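Local atomic coordinates of SPbeta prophage-derived uncharacterized protein YopX (Bacillus subtilis, PDB entry 2I2L), a protein that is of unknown function, encoded by the SPbeta prophage and forming a homodimer built almost entirely of beta strands and loops. Residues T3-W16 with A52-Y66. Residues are numbered along the deposited sequence; the frame is centred on the assembly and turned at random.
Sequences TAYRVWDGEQMHYW and AALMWGAKVRGKFIY
The inner strand pair of a four-stranded antiparallel sheet joins Y5-W8 to A53-W56, while the chain running on through the V60-K63 type I' turn brings F64 and Y66 back against T3-W16. R6 and M55 exchange backbone bonds, R6 N to M55 O and M55 N to R6 O, both 2.9 Å; W8 N bonds to A53 O, and G57 N extends the pairing to A4 O. On the face with R6 and M55, the Y66 ring is the hub. Bends at chi2 and chi3 lay the R6 guanidinium over Y66: R6 CZ is 3.4 Å from Y66 CB, and guanidinium and ring planes are 21° apart. NE and NH2 grip Y15 OH side-on, and M13 CE lies over the opposite guanidinium face, toward its rim. M55 SE sits at the guanidinium edge, M55 CE packs on R6 CD, and M13 and M55 meet tip to tip. Y15 CE1 rests over the Y66 ring, 3.4 Å from Y66 CE2, with the planes inclined at 56°. At the ring's far end W16 NE1 gives Y66 OH a weak 3.0 Å bond. A4 CB stands centrally over the F64 face in a CH-pi contact. On the other face Y5 CB meets W56 CE3; W56 NE1 bonds to N2 O of the second subunit. Two hydrogen bonds and packing on opposite faces thus fix the rotation of the R6 guanidinium, and Y15 OH, accepting both, is probably polarised by the positive charge.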
# COMPACT_ATOMS: atom_id res chain seq x y z
N THR B 3 3.45 2.36 -7.53
CA THR B 3 2.77 1.61 -8.56
C THR B 3 3.03 0.12 -8.61
O THR B 3 2.25 -0.63 -9.18
CB THR B 3 3.07 2.26 -9.94
OG1 THR B 3 2.03 3.21 -10.23
CG2 THR B 3 3.14 1.23 -11.04
N ALA B 4 4.12 -0.32 -7.98
CA ALA B 4 4.47 -1.75 -7.98
C ALA B 4 3.35 -2.66 -7.48
O ALA B 4 2.73 -2.41 -6.43
CB ALA B 4 5.73 -1.99 -7.15
N TYR B 5 3.09 -3.71 -8.24
CA TYR B 5 2.09 -4.70 -7.89
C TYR B 5 2.41 -5.97 -8.68
O TYR B 5 3.24 -5.95 -9.60
CB TYR B 5 0.67 -4.22 -8.23
CG TYR B 5 0.35 -4.24 -9.70
CD1 TYR B 5 0.61 -3.14 -10.50
CD2 TYR B 5 -0.12 -5.41 -10.31
CE1 TYR B 5 0.43 -3.20 -11.88
CE2 TYR B 5 -0.30 -5.48 -11.68
CZ TYR B 5 -0.02 -4.37 -12.47
OH TYR B 5 -0.13 -4.43 -13.84
N ARG B 6 1.76 -7.06 -8.29
CA ARG B 6 1.89 -8.35 -8.95
C ARG B 6 0.55 -9.06 -8.79
O ARG B 6 -0.12 -8.92 -7.77
CB ARG B 6 3.02 -9.20 -8.31
CG ARG B 6 3.00 -9.20 -6.79
CD ARG B 6 3.18 -10.58 -6.17
NE ARG B 6 4.56 -10.86 -5.78
CZ ARG B 6 4.91 -11.34 -4.58
NH1 ARG B 6 3.99 -11.59 -3.65
NH2 ARG B 6 6.19 -11.57 -4.31
N VAL B 7 0.13 -9.80 -9.81
CA VAL B 7 -1.12 -10.53 -9.72
C VAL B 7 -0.90 -11.99 -10.01
O VAL B 7 -0.19 -12.37 -10.95
CB VAL B 7 -2.20 -10.01 -10.69
CG1 VAL B 7 -2.67 -8.64 -10.28
CG2 VAL B 7 -1.66 -9.98 -12.08
N TRP B 8 -1.51 -12.82 -9.17
CA TRP B 8 -1.47 -14.26 -9.32
C TRP B 8 -2.78 -14.54 -10.05
O TRP B 8 -3.85 -14.20 -9.53
CB TRP B 8 -1.47 -14.92 -7.95
CG TRP B 8 -1.48 -16.41 -7.97
CD1 TRP B 8 -2.43 -17.22 -7.42
CD2 TRP B 8 -0.46 -17.27 -8.48
NE1 TRP B 8 -2.06 -18.54 -7.54
CE2 TRP B 8 -0.85 -18.60 -8.19
CE3 TRP B 8 0.75 -17.05 -9.15
CZ2 TRP B 8 -0.08 -19.70 -8.55
CZ3 TRP B 8 1.52 -18.16 -9.51
CH2 TRP B 8 1.11 -19.46 -9.20
N ASP B 9 -2.71 -15.11 -11.25
CA ASP B 9 -3.90 -15.38 -12.03
C ASP B 9 -4.39 -16.81 -11.84
O ASP B 9 -5.26 -17.27 -12.58
CB ASP B 9 -3.64 -15.16 -13.51
CG ASP B 9 -2.71 -16.19 -14.09
OD1 ASP B 9 -2.51 -16.20 -15.32
OD2 ASP B 9 -2.16 -17.00 -13.30
N GLY B 10 -3.82 -17.52 -10.87
CA GLY B 10 -4.21 -18.90 -10.62
C GLY B 10 -3.13 -19.90 -10.99
O GLY B 10 -2.89 -20.87 -10.28
N GLU B 11 -2.46 -19.65 -12.11
CA GLU B 11 -1.41 -20.54 -12.58
C GLU B 11 -0.03 -19.89 -12.55
O GLU B 11 0.96 -20.52 -12.18
CB GLU B 11 -1.72 -21.03 -14.00
CG GLU B 11 -3.05 -21.78 -14.16
CD GLU B 11 -3.26 -22.33 -15.58
OE1 GLU B 11 -4.39 -22.76 -15.90
OE2 GLU B 11 -2.29 -22.34 -16.37
N GLN B 12 0.05 -18.61 -12.92
CA GLN B 12 1.33 -17.92 -12.92
C GLN B 12 1.29 -16.53 -12.28
O GLN B 12 0.22 -15.94 -12.11
CB GLN B 12 1.87 -17.84 -14.35
CG GLN B 12 0.87 -17.30 -15.36
CD GLN B 12 1.43 -17.27 -16.77
OE1 GLN B 12 1.79 -18.31 -17.33
NE2 GLN B 12 1.52 -16.08 -17.35
N MSE B 13 2.47 -16.02 -11.92
CA MSE B 13 2.59 -14.71 -11.29
C MSE B 13 2.91 -13.64 -12.35
O MSE B 13 3.74 -13.87 -13.23
CB MSE B 13 3.70 -14.74 -10.24
CG MSE B 13 3.77 -13.49 -9.38
SE MSE B 13 2.30 -13.35 -8.14
CE MSE B 13 3.11 -14.24 -6.62
N HIS B 14 2.25 -12.49 -12.25
CA HIS B 14 2.46 -11.39 -13.18
C HIS B 14 2.97 -10.15 -12.45
O HIS B 14 2.36 -9.70 -11.48
CB HIS B 14 1.16 -11.03 -13.90
CG HIS B 14 0.58 -12.14 -14.72
ND1 HIS B 14 0.94 -12.36 -16.03
CD2 HIS B 14 -0.31 -13.11 -14.40
CE1 HIS B 14 0.30 -13.42 -16.49
NE2 HIS B 14 -0.46 -13.89 -15.52
N TYR B 15 4.08 -9.59 -12.92
CA TYR B 15 4.63 -8.38 -12.32
C TYR B 15 4.33 -7.17 -13.21
O TYR B 15 4.33 -7.27 -14.44
CB TYR B 15 6.12 -8.54 -12.08
CG TYR B 15 6.41 -9.27 -10.79
CD1 TYR B 15 6.13 -8.68 -9.55
CD2 TYR B 15 6.94 -10.56 -10.80
CE1 TYR B 15 6.36 -9.36 -8.36
CE2 TYR B 15 7.17 -11.26 -9.60
CZ TYR B 15 6.88 -10.65 -8.39
OH TYR B 15 7.09 -11.32 -7.21
N TRP B 16 4.05 -6.04 -12.56
CA TRP B 16 3.70 -4.78 -13.22
C TRP B 16 4.60 -4.38 -14.39
O TRP B 16 4.14 -3.83 -15.39
CB TRP B 16 3.67 -3.65 -12.20
CG TRP B 16 5.00 -3.38 -11.57
CD1 TRP B 16 5.54 -4.03 -10.50
CD2 TRP B 16 5.99 -2.47 -12.04
NE1 TRP B 16 6.82 -3.57 -10.27
CE2 TRP B 16 7.12 -2.61 -11.20
CE3 TRP B 16 6.04 -1.53 -13.09
CZ2 TRP B 16 8.29 -1.85 -11.38
CZ3 TRP B 16 7.21 -0.78 -13.26
CH2 TRP B 16 8.32 -0.95 -12.41
N ALA B 52 -7.25 -16.00 -8.18
CA ALA B 52 -6.31 -14.90 -8.43
C ALA B 52 -6.25 -13.89 -7.30
O ALA B 52 -7.21 -13.73 -6.54
CB ALA B 52 -6.69 -14.20 -9.73
N ALA B 53 -5.12 -13.19 -7.19
CA ALA B 53 -4.95 -12.20 -6.14
C ALA B 53 -4.07 -11.01 -6.53
O ALA B 53 -3.04 -11.17 -7.20
CB ALA B 53 -4.38 -12.88 -4.89
N LEU B 54 -4.48 -9.82 -6.10
CA LEU B 54 -3.75 -8.57 -6.35
C LEU B 54 -2.87 -8.27 -5.13
O LEU B 54 -3.37 -8.13 -4.01
CB LEU B 54 -4.74 -7.41 -6.57
CG LEU B 54 -4.36 -6.22 -7.46
CD1 LEU B 54 -5.34 -5.09 -7.25
CD2 LEU B 54 -2.96 -5.72 -7.15
N MSE B 55 -1.56 -8.18 -5.33
CA MSE B 55 -0.61 -7.88 -4.25
C MSE B 55 0.23 -6.62 -4.55
O MSE B 55 0.97 -6.55 -5.54
CB MSE B 55 0.31 -9.06 -4.02
CG MSE B 55 -0.41 -10.33 -3.62
SE MSE B 55 0.59 -11.88 -4.25
CE MSE B 55 0.02 -11.81 -6.10
N TRP B 56 0.11 -5.62 -3.67
CA TRP B 56 0.87 -4.39 -3.84
C TRP B 56 2.30 -4.51 -3.34
O TRP B 56 2.63 -5.38 -2.52
CB TRP B 56 0.19 -3.24 -3.11
CG TRP B 56 -1.16 -2.92 -3.61
CD1 TRP B 56 -2.33 -3.08 -2.94
CD2 TRP B 56 -1.51 -2.36 -4.89
NE1 TRP B 56 -3.39 -2.66 -3.71
CE2 TRP B 56 -2.91 -2.21 -4.92
CE3 TRP B 56 -0.77 -1.97 -6.01
CZ2 TRP B 56 -3.59 -1.68 -6.02
CZ3 TRP B 56 -1.45 -1.44 -7.11
CH2 TRP B 56 -2.84 -1.31 -7.10
N GLY B 57 3.14 -3.61 -3.82
CA GLY B 57 4.52 -3.62 -3.38
C GLY B 57 4.87 -2.34 -2.66
O GLY B 57 4.24 -1.32 -2.86
N ALA B 58 5.88 -2.41 -1.81
CA ALA B 58 6.37 -1.26 -1.08
C ALA B 58 7.89 -1.26 -1.23
O ALA B 58 8.53 -2.32 -1.26
CB ALA B 58 5.99 -1.37 0.40
N LYS B 59 8.48 -0.09 -1.36
CA LYS B 59 9.92 -0.04 -1.46
C LYS B 59 10.48 0.11 -0.04
O LYS B 59 10.14 1.05 0.68
CB LYS B 59 10.34 1.13 -2.34
CG LYS B 59 11.80 1.09 -2.76
CD LYS B 59 12.17 2.30 -3.60
CE LYS B 59 13.60 2.20 -4.10
NZ LYS B 59 13.92 3.36 -4.96
N VAL B 60 11.29 -0.84 0.38
CA VAL B 60 11.90 -0.79 1.70
C VAL B 60 13.31 -1.35 1.53
O VAL B 60 13.49 -2.39 0.89
CB VAL B 60 11.11 -1.65 2.75
CG1 VAL B 60 9.61 -1.46 2.57
CG2 VAL B 60 11.49 -3.11 2.64
N ARG B 61 14.29 -0.64 2.07
CA ARG B 61 15.68 -1.06 1.97
C ARG B 61 16.09 -1.20 0.50
O ARG B 61 16.81 -2.14 0.13
CB ARG B 61 15.89 -2.41 2.67
CG ARG B 61 15.30 -2.49 4.07
CD ARG B 61 15.62 -3.83 4.71
NE ARG B 61 14.95 -3.98 6.00
CZ ARG B 61 15.03 -3.10 7.00
NH1 ARG B 61 15.74 -1.99 6.86
NH2 ARG B 61 14.39 -3.34 8.14
N GLY B 62 15.61 -0.28 -0.33
CA GLY B 62 15.95 -0.30 -1.74
C GLY B 62 15.13 -1.27 -2.57
O GLY B 62 14.76 -0.97 -3.70
N LYS B 63 14.84 -2.44 -2.01
CA LYS B 63 14.08 -3.44 -2.74
C LYS B 63 12.58 -3.19 -2.58
O LYS B 63 12.14 -2.54 -1.62
CB LYS B 63 14.39 -4.85 -2.21
CG LYS B 63 15.76 -5.04 -1.56
CD LYS B 63 16.91 -5.12 -2.57
CE LYS B 63 18.26 -5.39 -1.89
NZ LYS B 63 18.71 -4.27 -1.00
N PHE B 64 11.79 -3.69 -3.54
CA PHE B 64 10.34 -3.59 -3.50
C PHE B 64 9.87 -4.92 -2.91
O PHE B 64 10.36 -5.98 -3.30
CB PHE B 64 9.77 -3.43 -4.90
CG PHE B 64 9.23 -2.07 -5.18
CD1 PHE B 64 9.67 -1.34 -6.29
CD2 PHE B 64 8.28 -1.49 -4.33
CE1 PHE B 64 9.18 -0.06 -6.54
CE2 PHE B 64 7.79 -0.22 -4.57
CZ PHE B 64 8.23 0.50 -5.68
N ILE B 65 8.95 -4.88 -1.95
CA ILE B 65 8.47 -6.11 -1.33
C ILE B 65 6.95 -6.16 -1.44
O ILE B 65 6.27 -5.17 -1.14
CB ILE B 65 8.94 -6.20 0.15
CG1 ILE B 65 9.20 -7.66 0.54
CG2 ILE B 65 7.89 -5.63 1.08
CD1 ILE B 65 9.95 -7.82 1.87
N TYR B 66 6.42 -7.30 -1.89
CA TYR B 66 4.98 -7.51 -2.06
C TYR B 66 4.45 -8.36 -0.88
O TYR B 66 4.86 -8.13 0.25
CB TYR B 66 4.73 -8.20 -3.40
CG TYR B 66 5.28 -7.43 -4.59
CD1 TYR B 66 4.47 -6.54 -5.32
CD2 TYR B 66 6.60 -7.60 -5.00
CE1 TYR B 66 4.96 -5.84 -6.41
CE2 TYR B 66 7.11 -6.90 -6.10
CZ TYR B 66 6.28 -6.02 -6.81
OH TYR B 66 6.78 -5.35 -7.91